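Local structure of lipase aflb (6IDY) at residues 16-20 against 416-420; 55-59 against 92-98; 240-245 against 294-300; 257-261 against 360-365; 194-198 against 211-215. The protein probably hydrolyses ester bonds of lipids, as a fungal lipase built on the alpha/beta-hydrolase fold. One frame throughout, in Å; residues are numbered along the deposited sequence.

Contact 1 (16-20 against 416-420); sequences LVSIL and LIALA
L16, I19 and L20 pack on L416, I417, L419 and A420 in an apolar helix-on-helix contact. It joins the first helix of the model, 16-24, to helix 414-424 near the other end of the chain, in the helical part that lies outside the central sheet of this alpha/beta-hydrolase fold. The short helical segments pass 9.8 Å apart at 42°, and A420 sits at the meeting point, its small methyl letting the larger side chains of helix 16-24 settle onto the backbone beside it. L20 and A420 have the nearest CA atoms, 5.6 Å apart. L16 contributes most from its helix: with CG anti to the backbone N (chi1 -166°), the side chain runs out to the partner helix, where CD1 lies 3.6 Å from A420 CB and 3.9 Å from I417 CG1. Its second methyl, CD2, meets L416 CB, and these two leucines cross at about a right angle. L20 lays its CG and CD2 against A420 as well, and touches L419 methyl to methyl, CD2 to CD2. No hydrogen bond spans the pair. L99 and L102 of helix 96-103 touch L416 and I417, while I40 of helix 31-47 backs L20. I19 adds a third contact on the alanine through its CG2 branch, which stands 3.7 Å from A420 CB and 3.3 Å from A420 O.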
# COMPACT_ATOMS: atom_id res chain seq x y z
N LEU A 16 13.57 3.69 14.39
CA LEU A 16 13.94 3.96 13.01
C LEU A 16 15.42 4.35 12.96
O LEU A 16 16.16 3.85 12.10
CB LEU A 16 13.04 5.09 12.46
CG LEU A 16 13.00 5.33 10.96
CD1 LEU A 16 12.35 4.19 10.25
CD2 LEU A 16 12.22 6.58 10.64
N VAL A 17 15.87 5.19 13.93
CA VAL A 17 17.26 5.63 14.10
C VAL A 17 18.20 4.44 14.32
O VAL A 17 19.19 4.32 13.60
CB VAL A 17 17.39 6.73 15.20
CG1 VAL A 17 18.83 6.88 15.68
CG2 VAL A 17 16.85 8.07 14.70
N SER A 18 17.88 3.55 15.30
CA SER A 18 18.69 2.37 15.63
C SER A 18 18.80 1.39 14.46
O SER A 18 19.89 0.91 14.17
CB SER A 18 18.18 1.68 16.89
OG SER A 18 17.02 0.91 16.65
N ILE A 19 17.67 1.11 13.76
CA ILE A 19 17.65 0.21 12.60
C ILE A 19 18.57 0.76 11.49
O ILE A 19 19.43 0.03 11.00
CB ILE A 19 16.21 -0.08 12.09
CG1 ILE A 19 15.40 -0.87 13.13
CG2 ILE A 19 16.25 -0.82 10.75
CD1 ILE A 19 13.91 -0.73 12.97
N LEU A 20 18.41 2.05 11.16
CA LEU A 20 19.21 2.68 10.11
C LEU A 20 20.69 2.83 10.49
O LEU A 20 21.54 2.70 9.60
CB LEU A 20 18.59 4.00 9.65
CG LEU A 20 17.24 3.85 8.91
CD1 LEU A 20 16.43 5.12 8.99
CD2 LEU A 20 17.43 3.41 7.47
N LEU A 416 10.95 6.34 4.71
CA LEU A 416 12.00 6.19 5.72
C LEU A 416 11.82 4.88 6.48
O LEU A 416 12.79 4.19 6.77
CB LEU A 416 12.03 7.39 6.67
CG LEU A 416 12.15 8.78 6.01
CD1 LEU A 416 11.91 9.88 7.04
CD2 LEU A 416 13.52 8.98 5.34
N ILE A 417 10.56 4.52 6.77
CA ILE A 417 10.23 3.26 7.43
C ILE A 417 10.48 2.11 6.44
O ILE A 417 11.12 1.11 6.81
CB ILE A 417 8.77 3.26 7.98
CG1 ILE A 417 8.64 4.25 9.15
CG2 ILE A 417 8.34 1.85 8.40
CD1 ILE A 417 7.21 4.56 9.55
N ALA A 418 10.02 2.27 5.18
CA ALA A 418 10.20 1.27 4.13
C ALA A 418 11.69 0.92 3.95
O ALA A 418 12.01 -0.27 3.88
CB ALA A 418 9.59 1.75 2.82
N LEU A 419 12.58 1.93 4.00
CA LEU A 419 14.02 1.71 3.88
C LEU A 419 14.57 0.92 5.07
O LEU A 419 15.29 -0.05 4.87
CB LEU A 419 14.82 3.01 3.68
CG LEU A 419 16.33 2.81 3.45
CD1 LEU A 419 16.61 2.06 2.16
CD2 LEU A 419 17.07 4.13 3.49
N ALA A 420 14.20 1.34 6.30
CA ALA A 420 14.60 0.67 7.54
C ALA A 420 14.18 -0.80 7.53
O ALA A 420 15.00 -1.66 7.80
CB ALA A 420 14.00 1.39 8.73

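Contact 2 (55-59 against 92-98); sequences RSTKD and GLIPADI
P95 CG lies over one face of the R55 guanidinium, 3.6 Å above its plane and displaced toward the rim, and the guanidinium turns an edge to the carboxylate of D97. The R55 and P95 side chains run alongside each other in the same direction. D97 crosses R55 at about a right angle, and its carboxylate plane is turned 55° from the guanidinium, so this is not the coplanar, two-pronged pairing. Instead the single nitrogen R55 NH2 reaches both oxygens, D97 OD1 and D97 OD2, at 3.2 Å each, on their syn lone pairs; the bond to OD2 lies in the guanidinium plane and is the straighter, at 158°. A further bond from NE to OD1 is weak. D97 CG stands between its own backbone N and carbonyl carbon (chi1 64°), which lifts the acid off helix 96-103 toward the arginine. NH2 has a second acidic partner, D406 of helix 405-412.

D59 rests its carboxylate against CA and CB of the same proline, with OD1 3.5 Å from P95 CB. Its OD2 takes the amide of S56 at 2.8 Å and a water at 2.7 Å, and that water also accepts from A96 N, the first amide after P95 at the helix N-cap. K47 pairs with D59 OD1. G92, ending helix 81-90 in a Schellman motif with positive phi, lies by K58. Two acidic attachments thus meet at one proline: an ion pair at the exposed rim, probably softened by solvent, and a buried carboxylate that, through water, serves the start of a helix.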
# COMPACT_ATOMS: atom_id res chain seq x y z
N ARG A 55 8.13 24.94 14.71
CA ARG A 55 8.81 24.27 13.60
C ARG A 55 10.07 25.03 13.14
O ARG A 55 10.40 26.08 13.70
CB ARG A 55 7.83 24.00 12.45
CG ARG A 55 6.94 22.79 12.72
CD ARG A 55 6.01 22.44 11.57
NE ARG A 55 5.39 21.14 11.78
CZ ARG A 55 4.44 20.61 11.01
NH1 ARG A 55 3.97 21.28 9.97
NH2 ARG A 55 3.95 19.41 11.29
N SER A 56 10.78 24.49 12.13
CA SER A 56 12.02 25.04 11.56
C SER A 56 11.77 25.89 10.30
O SER A 56 10.70 25.78 9.68
CB SER A 56 13.01 23.92 11.27
OG SER A 56 14.19 24.39 10.62
N THR A 57 12.76 26.72 9.92
CA THR A 57 12.73 27.61 8.75
C THR A 57 12.68 26.84 7.42
O THR A 57 12.06 27.32 6.46
CB THR A 57 13.89 28.64 8.78
OG1 THR A 57 13.83 29.46 7.61
CG2 THR A 57 15.28 28.00 8.90
N LYS A 58 13.31 25.65 7.37
CA LYS A 58 13.34 24.81 6.17
C LYS A 58 12.04 24.05 5.95
O LYS A 58 11.80 23.58 4.84
CB LYS A 58 14.55 23.85 6.18
CG LYS A 58 15.90 24.56 6.28
CD LYS A 58 16.85 24.16 5.17
CE LYS A 58 18.13 24.97 5.20
NZ LYS A 58 17.92 26.36 4.71
N ASP A 59 11.19 23.91 7.00
CA ASP A 59 9.92 23.19 6.94
C ASP A 59 8.90 23.83 6.01
O ASP A 59 8.96 25.04 5.77
CB ASP A 59 9.30 23.03 8.34
CG ASP A 59 10.04 22.06 9.25
OD1 ASP A 59 10.52 21.03 8.75
OD2 ASP A 59 10.11 22.34 10.47
N GLY A 92 14.33 18.76 3.29
CA GLY A 92 13.70 19.05 4.58
C GLY A 92 12.19 18.97 4.57
O GLY A 92 11.52 19.78 5.20
N LEU A 93 11.64 17.98 3.85
CA LEU A 93 10.20 17.79 3.74
C LEU A 93 9.55 17.29 5.04
O LEU A 93 8.41 17.65 5.33
CB LEU A 93 9.87 16.83 2.56
CG LEU A 93 8.41 16.72 2.11
CD1 LEU A 93 7.93 17.99 1.46
CD2 LEU A 93 8.23 15.61 1.12
N ILE A 94 10.28 16.48 5.83
CA ILE A 94 9.72 15.90 7.05
C ILE A 94 10.09 16.72 8.29
O ILE A 94 11.27 16.78 8.65
CB ILE A 94 10.03 14.39 7.22
CG1 ILE A 94 10.04 13.61 5.87
CG2 ILE A 94 9.06 13.74 8.23
CD1 ILE A 94 8.73 13.67 4.92
N PRO A 95 9.10 17.35 8.95
CA PRO A 95 9.41 18.09 10.18
C PRO A 95 9.68 17.15 11.35
O PRO A 95 9.31 15.97 11.30
CB PRO A 95 8.18 18.99 10.40
CG PRO A 95 7.11 18.40 9.59
CD PRO A 95 7.65 17.35 8.67
N ALA A 96 10.33 17.69 12.40
CA ALA A 96 10.74 16.99 13.61
C ALA A 96 9.63 16.21 14.31
O ALA A 96 9.86 15.07 14.70
CB ALA A 96 11.40 17.96 14.58
N ASP A 97 8.42 16.80 14.45
CA ASP A 97 7.29 16.14 15.12
C ASP A 97 6.82 14.90 14.36
O ASP A 97 6.52 13.87 14.98
CB ASP A 97 6.15 17.14 15.38
CG ASP A 97 5.49 17.73 14.13
OD1 ASP A 97 6.23 18.11 13.19
OD2 ASP A 97 4.24 17.84 14.12
N ILE A 98 6.80 14.97 13.01
CA ILE A 98 6.41 13.84 12.17
C ILE A 98 7.53 12.78 12.22
O ILE A 98 7.22 11.61 12.46
CB ILE A 98 5.97 14.27 10.74
CG1 ILE A 98 4.67 15.11 10.84
CG2 ILE A 98 5.77 13.05 9.82
CD1 ILE A 98 4.24 15.89 9.60
O HOH W 1 10.69 20.62 12.50

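Contact 3 (240-245 against 294-300); sequences QWALKY and FIRTLRG
K244 NZ is gripped at the end of helix 293-299: it donates to G300 O at 2.7 Å and to L298 O at 2.9 Å, and on its own side to Y245 OH at 3.0 Å. T297 O is also within 2.8 Å of NZ. NZ approaches the G300 and L298 carbonyls from above their planes, 47° out for G300, so the ammonium sits over these groups rather than on their lone pairs. The lysine gets there with CG anti to the backbone N (chi1 173°) and every later torsion extended, its CG passing over the centre of the Y245 ring. A cation at this place would be expected to suit the partial negative charge of a helix C-terminus. The helix that carries K244, 235-245, directly follows the strand 227-232 of the hydrolase sheet, and it packs against 293-299 with the axes of the two short segments 10.8 Å apart at their closest.

Deeper in, W241 is sandwiched. Y245 CE2 lies over the centre of one face of the indole, and F294 CE1 approaches the opposite face near its rim, 3.4 Å from W241 CE3. The W241 and F294 planes are 21° from parallel but slid apart, so overlap is slight. L298 meets the indole at its edge, CB 3.8 Å from W241 CE3, while its CD1 tucks against W241 CA. The indole nitrogen NE1 is tied to Y438 OH, which, with the rings on its two faces, limits its rotation, and T297 presents its CG2 to the tip of Y245, the OH being 3.6 Å away.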
# COMPACT_ATOMS: atom_id res chain seq x y z
N GLN A 240 -5.51 -9.35 -4.91
CA GLN A 240 -5.78 -10.07 -6.15
C GLN A 240 -5.48 -11.57 -6.00
O GLN A 240 -6.28 -12.39 -6.47
CB GLN A 240 -5.00 -9.46 -7.33
CG GLN A 240 -5.42 -9.99 -8.71
CD GLN A 240 -6.76 -9.51 -9.22
OE1 GLN A 240 -7.56 -8.86 -8.51
NE2 GLN A 240 -7.04 -9.82 -10.48
N TRP A 241 -4.35 -11.91 -5.35
CA TRP A 241 -3.98 -13.31 -5.08
C TRP A 241 -5.01 -13.95 -4.13
O TRP A 241 -5.46 -15.06 -4.40
CB TRP A 241 -2.54 -13.41 -4.52
CG TRP A 241 -2.03 -14.82 -4.38
CD1 TRP A 241 -2.26 -15.68 -3.34
CD2 TRP A 241 -1.16 -15.52 -5.29
NE1 TRP A 241 -1.61 -16.87 -3.55
CE2 TRP A 241 -0.90 -16.79 -4.73
CE3 TRP A 241 -0.59 -15.19 -6.53
CZ2 TRP A 241 -0.11 -17.75 -5.38
CZ3 TRP A 241 0.24 -16.13 -7.15
CH2 TRP A 241 0.48 -17.38 -6.57
N ALA A 242 -5.41 -13.23 -3.06
CA ALA A 242 -6.43 -13.71 -2.11
C ALA A 242 -7.77 -13.97 -2.81
O ALA A 242 -8.37 -15.02 -2.62
CB ALA A 242 -6.61 -12.70 -0.97
N LEU A 243 -8.19 -13.04 -3.69
CA LEU A 243 -9.43 -13.17 -4.44
C LEU A 243 -9.39 -14.36 -5.41
O LEU A 243 -10.36 -15.12 -5.50
CB LEU A 243 -9.77 -11.86 -5.18
CG LEU A 243 -10.16 -10.66 -4.31
CD1 LEU A 243 -10.14 -9.37 -5.13
CD2 LEU A 243 -11.53 -10.87 -3.62
N LYS A 244 -8.26 -14.54 -6.10
CA LYS A 244 -8.08 -15.64 -7.05
C LYS A 244 -8.11 -17.02 -6.36
O LYS A 244 -8.92 -17.87 -6.73
CB LYS A 244 -6.76 -15.45 -7.83
CG LYS A 244 -6.40 -16.64 -8.73
CD LYS A 244 -5.32 -16.29 -9.75
CE LYS A 244 -5.17 -17.40 -10.76
NZ LYS A 244 -3.88 -17.29 -11.48
N TYR A 245 -7.23 -17.23 -5.37
CA TYR A 245 -7.05 -18.53 -4.74
C TYR A 245 -7.97 -18.80 -3.55
O TYR A 245 -8.04 -19.95 -3.11
CB TYR A 245 -5.58 -18.75 -4.40
CG TYR A 245 -4.74 -18.77 -5.66
CD1 TYR A 245 -4.83 -19.82 -6.56
CD2 TYR A 245 -3.93 -17.69 -6.00
CE1 TYR A 245 -4.09 -19.83 -7.74
CE2 TYR A 245 -3.18 -17.68 -7.17
CZ TYR A 245 -3.27 -18.76 -8.04
OH TYR A 245 -2.53 -18.76 -9.20
N PHE A 294 6.02 -15.50 -9.97
CA PHE A 294 4.92 -15.04 -9.12
C PHE A 294 3.85 -14.29 -9.93
O PHE A 294 2.68 -14.65 -9.87
CB PHE A 294 5.42 -14.16 -7.95
CG PHE A 294 4.25 -13.58 -7.18
CD1 PHE A 294 3.52 -14.37 -6.30
CD2 PHE A 294 3.79 -12.30 -7.46
CE1 PHE A 294 2.38 -13.87 -5.67
CE2 PHE A 294 2.64 -11.80 -6.83
CZ PHE A 294 1.93 -12.60 -5.97
N ILE A 295 4.27 -13.22 -10.65
CA ILE A 295 3.40 -12.38 -11.47
C ILE A 295 2.72 -13.19 -12.57
O ILE A 295 1.50 -13.09 -12.73
CB ILE A 295 4.19 -11.13 -12.00
CG1 ILE A 295 4.59 -10.17 -10.85
CG2 ILE A 295 3.44 -10.39 -13.13
CD1 ILE A 295 3.45 -9.56 -10.01
N ARG A 296 3.49 -14.02 -13.30
CA ARG A 296 2.99 -14.90 -14.36
C ARG A 296 1.94 -15.88 -13.82
O ARG A 296 0.92 -16.10 -14.47
CB ARG A 296 4.16 -15.65 -15.00
CG ARG A 296 3.81 -16.50 -16.23
CD ARG A 296 4.96 -16.59 -17.23
NE ARG A 296 6.24 -16.95 -16.62
CZ ARG A 296 7.23 -16.10 -16.39
NH1 ARG A 296 7.11 -14.82 -16.72
NH2 ARG A 296 8.36 -16.51 -15.82
N THR A 297 2.18 -16.45 -12.61
CA THR A 297 1.25 -17.38 -11.97
C THR A 297 -0.04 -16.65 -11.60
O THR A 297 -1.11 -17.16 -11.87
CB THR A 297 1.89 -18.06 -10.74
OG1 THR A 297 3.05 -18.76 -11.16
CG2 THR A 297 0.93 -19.03 -10.04
N LEU A 298 0.08 -15.45 -11.01
CA LEU A 298 -1.08 -14.66 -10.62
C LEU A 298 -1.94 -14.29 -11.81
O LEU A 298 -3.15 -14.48 -11.77
CB LEU A 298 -0.66 -13.39 -9.85
CG LEU A 298 -1.80 -12.39 -9.52
CD1 LEU A 298 -2.88 -13.02 -8.64
CD2 LEU A 298 -1.26 -11.13 -8.89
N ARG A 299 -1.30 -13.78 -12.88
CA ARG A 299 -1.97 -13.30 -14.08
C ARG A 299 -2.57 -14.39 -14.95
O ARG A 299 -3.46 -14.09 -15.75
CB ARG A 299 -1.03 -12.40 -14.90
CG ARG A 299 -0.67 -11.13 -14.13
CD ARG A 299 0.24 -10.24 -14.93
NE ARG A 299 -0.45 -9.60 -16.05
CZ ARG A 299 -1.12 -8.46 -15.96
NH1 ARG A 299 -1.23 -7.83 -14.79
NH2 ARG A 299 -1.69 -7.93 -17.04
N GLY A 300 -2.13 -15.63 -14.78
CA GLY A 300 -2.70 -16.77 -15.51
C GLY A 300 -4.14 -17.04 -15.10
O GLY A 300 -4.56 -16.58 -14.04

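Contact 4 (257-261 against 360-365); sequences IAISP and THEGVL
S260 OG donates to H361 O at 2.8 Å, meeting the carbonyl in its plane on a lone pair. The same hydroxyl rests against a methyl of V364, with CG2 3.4 Å away, so it is set between a polar and an apolar neighbour. S260 also reaches the imidazole: its CB is 3.5 Å from H361 ND1, and S260 O comes within 3.4 Å of H361 CE1. Next to it along the chain, I259 at the end of its strand pushes its CG2 branch between V364 and L365, 3.7 Å from V364 CG1 and 3.9 Å from L365 CD2.

The strand, 253-259, belongs to the central sheet of the alpha/beta-hydrolase fold, and 360-365 is the loop that brings the histidine to its end. H361 NE2 hydrogen-bonds S233 OG and ND1 hydrogen-bonds D318 OD2, an arrangement consistent with the Ser-His-Asp triad of these enzymes; S233 sits in the Ser-Trp-Ser-Gln-Gly sequence of a nucleophile elbow. With CG anti to the backbone N, chi1 -177° brings the imidazole up to S260.

Second-shell groups set the H361 backbone: W232 NE1 shares H361 O with S260, and E319 takes the H361 amide. T360 OG1 accepts from G363 N at 2.8 Å, an ST motif in the approach to the 3-10 segment, and E412 OE2 hydrogen-bonds the T360 hydroxyl.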
# COMPACT_ATOMS: atom_id res chain seq x y z
N ILE A 257 -10.57 -1.14 -4.00
CA ILE A 257 -9.97 0.14 -4.39
C ILE A 257 -8.46 -0.04 -4.28
O ILE A 257 -7.93 -0.27 -3.19
CB ILE A 257 -10.53 1.34 -3.56
CG1 ILE A 257 -12.07 1.43 -3.71
CG2 ILE A 257 -9.84 2.67 -3.96
CD1 ILE A 257 -12.82 1.93 -2.45
N ALA A 258 -7.77 0.00 -5.41
CA ALA A 258 -6.33 -0.24 -5.45
C ALA A 258 -5.52 1.00 -5.78
O ALA A 258 -5.56 1.51 -6.91
CB ALA A 258 -6.04 -1.37 -6.43
N ILE A 259 -4.80 1.51 -4.77
CA ILE A 259 -3.94 2.70 -4.88
C ILE A 259 -2.55 2.24 -5.30
O ILE A 259 -1.95 1.38 -4.64
CB ILE A 259 -3.91 3.50 -3.55
CG1 ILE A 259 -5.35 3.72 -2.95
CG2 ILE A 259 -3.14 4.81 -3.69
CD1 ILE A 259 -6.41 4.52 -3.84
N SER A 260 -2.04 2.80 -6.43
CA SER A 260 -0.73 2.50 -7.03
C SER A 260 -0.48 0.99 -7.10
O SER A 260 0.56 0.53 -6.61
CB SER A 260 0.39 3.19 -6.25
OG SER A 260 0.22 4.60 -6.24
N PRO A 261 -1.42 0.17 -7.64
CA PRO A 261 -1.20 -1.28 -7.64
C PRO A 261 -0.24 -1.73 -8.73
O PRO A 261 -0.28 -1.23 -9.84
CB PRO A 261 -2.60 -1.84 -7.84
CG PRO A 261 -3.28 -0.81 -8.69
CD PRO A 261 -2.71 0.51 -8.29
N THR A 360 3.58 10.88 -6.26
CA THR A 360 4.47 9.72 -6.14
C THR A 360 3.65 8.43 -5.90
O THR A 360 2.42 8.48 -5.82
CB THR A 360 5.42 9.98 -4.97
OG1 THR A 360 4.63 10.25 -3.82
CG2 THR A 360 6.38 11.14 -5.22
N HIS A 361 4.35 7.29 -5.79
CA HIS A 361 3.76 5.98 -5.51
C HIS A 361 2.92 6.10 -4.22
O HIS A 361 1.76 5.71 -4.22
CB HIS A 361 4.90 4.97 -5.33
CG HIS A 361 4.46 3.56 -5.10
ND1 HIS A 361 3.86 2.81 -6.10
CD2 HIS A 361 4.62 2.79 -4.00
CE1 HIS A 361 3.65 1.62 -5.57
NE2 HIS A 361 4.10 1.56 -4.32
N GLU A 362 3.52 6.69 -3.17
CA GLU A 362 2.89 6.97 -1.87
C GLU A 362 1.92 8.16 -1.97
O GLU A 362 0.89 8.14 -1.32
CB GLU A 362 3.94 7.18 -0.74
CG GLU A 362 4.93 8.35 -0.91
CD GLU A 362 6.06 8.20 -1.92
OE1 GLU A 362 6.19 7.11 -2.52
OE2 GLU A 362 6.82 9.17 -2.12
N GLY A 363 2.25 9.13 -2.82
CA GLY A 363 1.47 10.35 -3.05
C GLY A 363 0.04 10.15 -3.51
O GLY A 363 -0.81 11.00 -3.24
N VAL A 364 -0.25 9.04 -4.21
CA VAL A 364 -1.62 8.75 -4.67
C VAL A 364 -2.57 8.58 -3.44
O VAL A 364 -3.75 8.91 -3.54
CB VAL A 364 -1.70 7.59 -5.71
CG1 VAL A 364 -3.11 7.45 -6.30
CG2 VAL A 364 -0.69 7.79 -6.84
N LEU A 365 -2.02 8.18 -2.26
CA LEU A 365 -2.78 8.05 -1.01
C LEU A 365 -3.39 9.39 -0.54
O LEU A 365 -4.39 9.39 0.18
CB LEU A 365 -1.92 7.45 0.11
CG LEU A 365 -1.47 5.99 -0.07
CD1 LEU A 365 -0.31 5.67 0.86
CD2 LEU A 365 -2.64 5.02 0.13

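Contact 5 (194-198 against 211-215); sequences WLNIP and YVAYA
Y211, L195 and P198 carry most of this contact between the end of strand 190-195 and helix 205-223. P198 lies over one face of the Y211 ring, the two side chains coming from opposite directions: P198 CD is 3.7 Å from the ring centroid and 17° off its normal, a CH-pi contact, displaced a little toward the phenol end. P198 CG continues along it and stops 3.5 Å from Y211 OH. The tyrosine has CG beside its backbone N (chi1 -68°), which swings the ring back along the helix so that one face meets the proline. I197, just before, touches Y211 CB with its CG1 at 4.3 Å.

Two residues before I197, at the last strand position, L195 has its CB directed toward the helix. Its CG is anti to the backbone N (chi1 -175°), and the two methyls divide the work: CD2 sits against Y211 CB at 3.8 Å and V212 CG2 at 3.7 Å, CD1 against A215 CB at 4.0 Å, one helical turn along. The helix leads from strand 190-195 to strand 227-232, which lies beyond 161-166 in the sheet, so this is the packing of a beta-alpha-beta crossover that skips one strand. L143 of helix 140-145 also touches the tyrosine, and I147 of strand 147-148 touches L195.

With no hydrogen bond between the segments, fit rests on shape and dispersion: the leucine methyls pack strand against helix, and the polarised C-H bonds of a proline beside its nitrogen suit the electron-rich tyrosine face.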
# COMPACT_ATOMS: atom_id res chain seq x y z
N TRP A 194 -7.41 -2.19 9.75
CA TRP A 194 -6.20 -2.32 8.95
C TRP A 194 -5.45 -3.60 9.26
O TRP A 194 -5.52 -4.13 10.36
CB TRP A 194 -5.30 -1.08 8.98
CG TRP A 194 -4.98 -0.55 10.33
CD1 TRP A 194 -3.92 -0.90 11.11
CD2 TRP A 194 -5.64 0.52 11.02
NE1 TRP A 194 -3.92 -0.16 12.27
CE2 TRP A 194 -4.96 0.73 12.23
CE3 TRP A 194 -6.78 1.30 10.74
CZ2 TRP A 194 -5.36 1.71 13.16
CZ3 TRP A 194 -7.19 2.25 11.66
CH2 TRP A 194 -6.48 2.45 12.85
N LEU A 195 -4.80 -4.12 8.24
CA LEU A 195 -4.09 -5.38 8.33
C LEU A 195 -2.60 -5.17 8.45
O LEU A 195 -1.96 -4.75 7.50
CB LEU A 195 -4.46 -6.22 7.11
CG LEU A 195 -3.94 -7.64 7.02
CD1 LEU A 195 -4.61 -8.55 8.05
CD2 LEU A 195 -4.18 -8.17 5.63
N ASN A 196 -2.04 -5.43 9.63
CA ASN A 196 -0.60 -5.31 9.79
C ASN A 196 0.00 -6.66 9.41
O ASN A 196 -0.04 -7.60 10.21
CB ASN A 196 -0.23 -4.89 11.21
CG ASN A 196 -0.67 -3.49 11.55
OD1 ASN A 196 -0.36 -2.53 10.84
ND2 ASN A 196 -1.39 -3.35 12.66
N ILE A 197 0.48 -6.77 8.16
CA ILE A 197 1.08 -8.00 7.64
C ILE A 197 2.45 -8.21 8.31
O ILE A 197 3.28 -7.29 8.26
CB ILE A 197 1.15 -8.02 6.08
CG1 ILE A 197 -0.29 -7.97 5.47
CG2 ILE A 197 1.95 -9.23 5.56
CD1 ILE A 197 -0.38 -7.70 3.94
N PRO A 198 2.69 -9.37 8.98
CA PRO A 198 3.99 -9.60 9.64
C PRO A 198 5.18 -9.48 8.68
O PRO A 198 5.06 -9.84 7.51
CB PRO A 198 3.86 -11.02 10.22
CG PRO A 198 2.38 -11.25 10.34
CD PRO A 198 1.79 -10.54 9.16
N TYR A 211 -3.22 -13.42 4.80
CA TYR A 211 -3.68 -12.45 5.78
C TYR A 211 -4.84 -11.64 5.23
O TYR A 211 -5.76 -11.34 5.98
CB TYR A 211 -2.53 -11.55 6.25
CG TYR A 211 -1.50 -12.31 7.06
CD1 TYR A 211 -1.62 -12.44 8.44
CD2 TYR A 211 -0.41 -12.93 6.44
CE1 TYR A 211 -0.69 -13.16 9.18
CE2 TYR A 211 0.52 -13.65 7.17
CZ TYR A 211 0.38 -13.76 8.55
OH TYR A 211 1.32 -14.43 9.28
N VAL A 212 -4.82 -11.32 3.92
CA VAL A 212 -5.89 -10.59 3.23
C VAL A 212 -7.13 -11.49 3.11
O VAL A 212 -8.22 -11.06 3.47
CB VAL A 212 -5.47 -9.99 1.86
CG1 VAL A 212 -6.65 -9.28 1.18
CG2 VAL A 212 -4.29 -9.05 2.01
N ALA A 213 -6.94 -12.74 2.62
CA ALA A 213 -8.03 -13.72 2.47
C ALA A 213 -8.71 -13.97 3.80
O ALA A 213 -9.94 -13.91 3.87
CB ALA A 213 -7.49 -15.03 1.90
N TYR A 214 -7.92 -14.18 4.88
CA TYR A 214 -8.52 -14.38 6.20
C TYR A 214 -9.22 -13.13 6.70
O TYR A 214 -10.34 -13.25 7.20
CB TYR A 214 -7.53 -14.94 7.23
CG TYR A 214 -8.20 -15.31 8.54
CD1 TYR A 214 -8.83 -16.54 8.69
CD2 TYR A 214 -8.24 -14.41 9.60
CE1 TYR A 214 -9.47 -16.87 9.89
CE2 TYR A 214 -8.88 -14.73 10.79
CZ TYR A 214 -9.50 -15.97 10.93
OH TYR A 214 -10.14 -16.28 12.11
N ALA A 215 -8.59 -11.94 6.55
CA ALA A 215 -9.18 -10.66 6.99
C ALA A 215 -10.52 -10.42 6.31
O ALA A 215 -11.47 -10.03 6.98
CB ALA A 215 -8.22 -9.50 6.71

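In the fold
Contact 1 joins helices near the two ends of the chain, and the other four are nested inside the loop it closes: contact 2 closes first, then contact 5, before contacts 3 and 4 cross. Contacts 1 and 2, their centres about 18 Å apart, form a helical flank; helix 96-103 supplies part of contact 2 and touches contact 1. Contacts 4 and 5 both reach the central sheet, at strands 253-259 and 190-195, with centres about 18 Å apart. Contacts 3 and 5 touch, A242 packing on A213. Contact 4, with the probable active-site histidine, lies at the heart, its centre about 7 Å from the chain's centre; contact 2 is the most peripheral, its centre about 41 Å from that of contact 3.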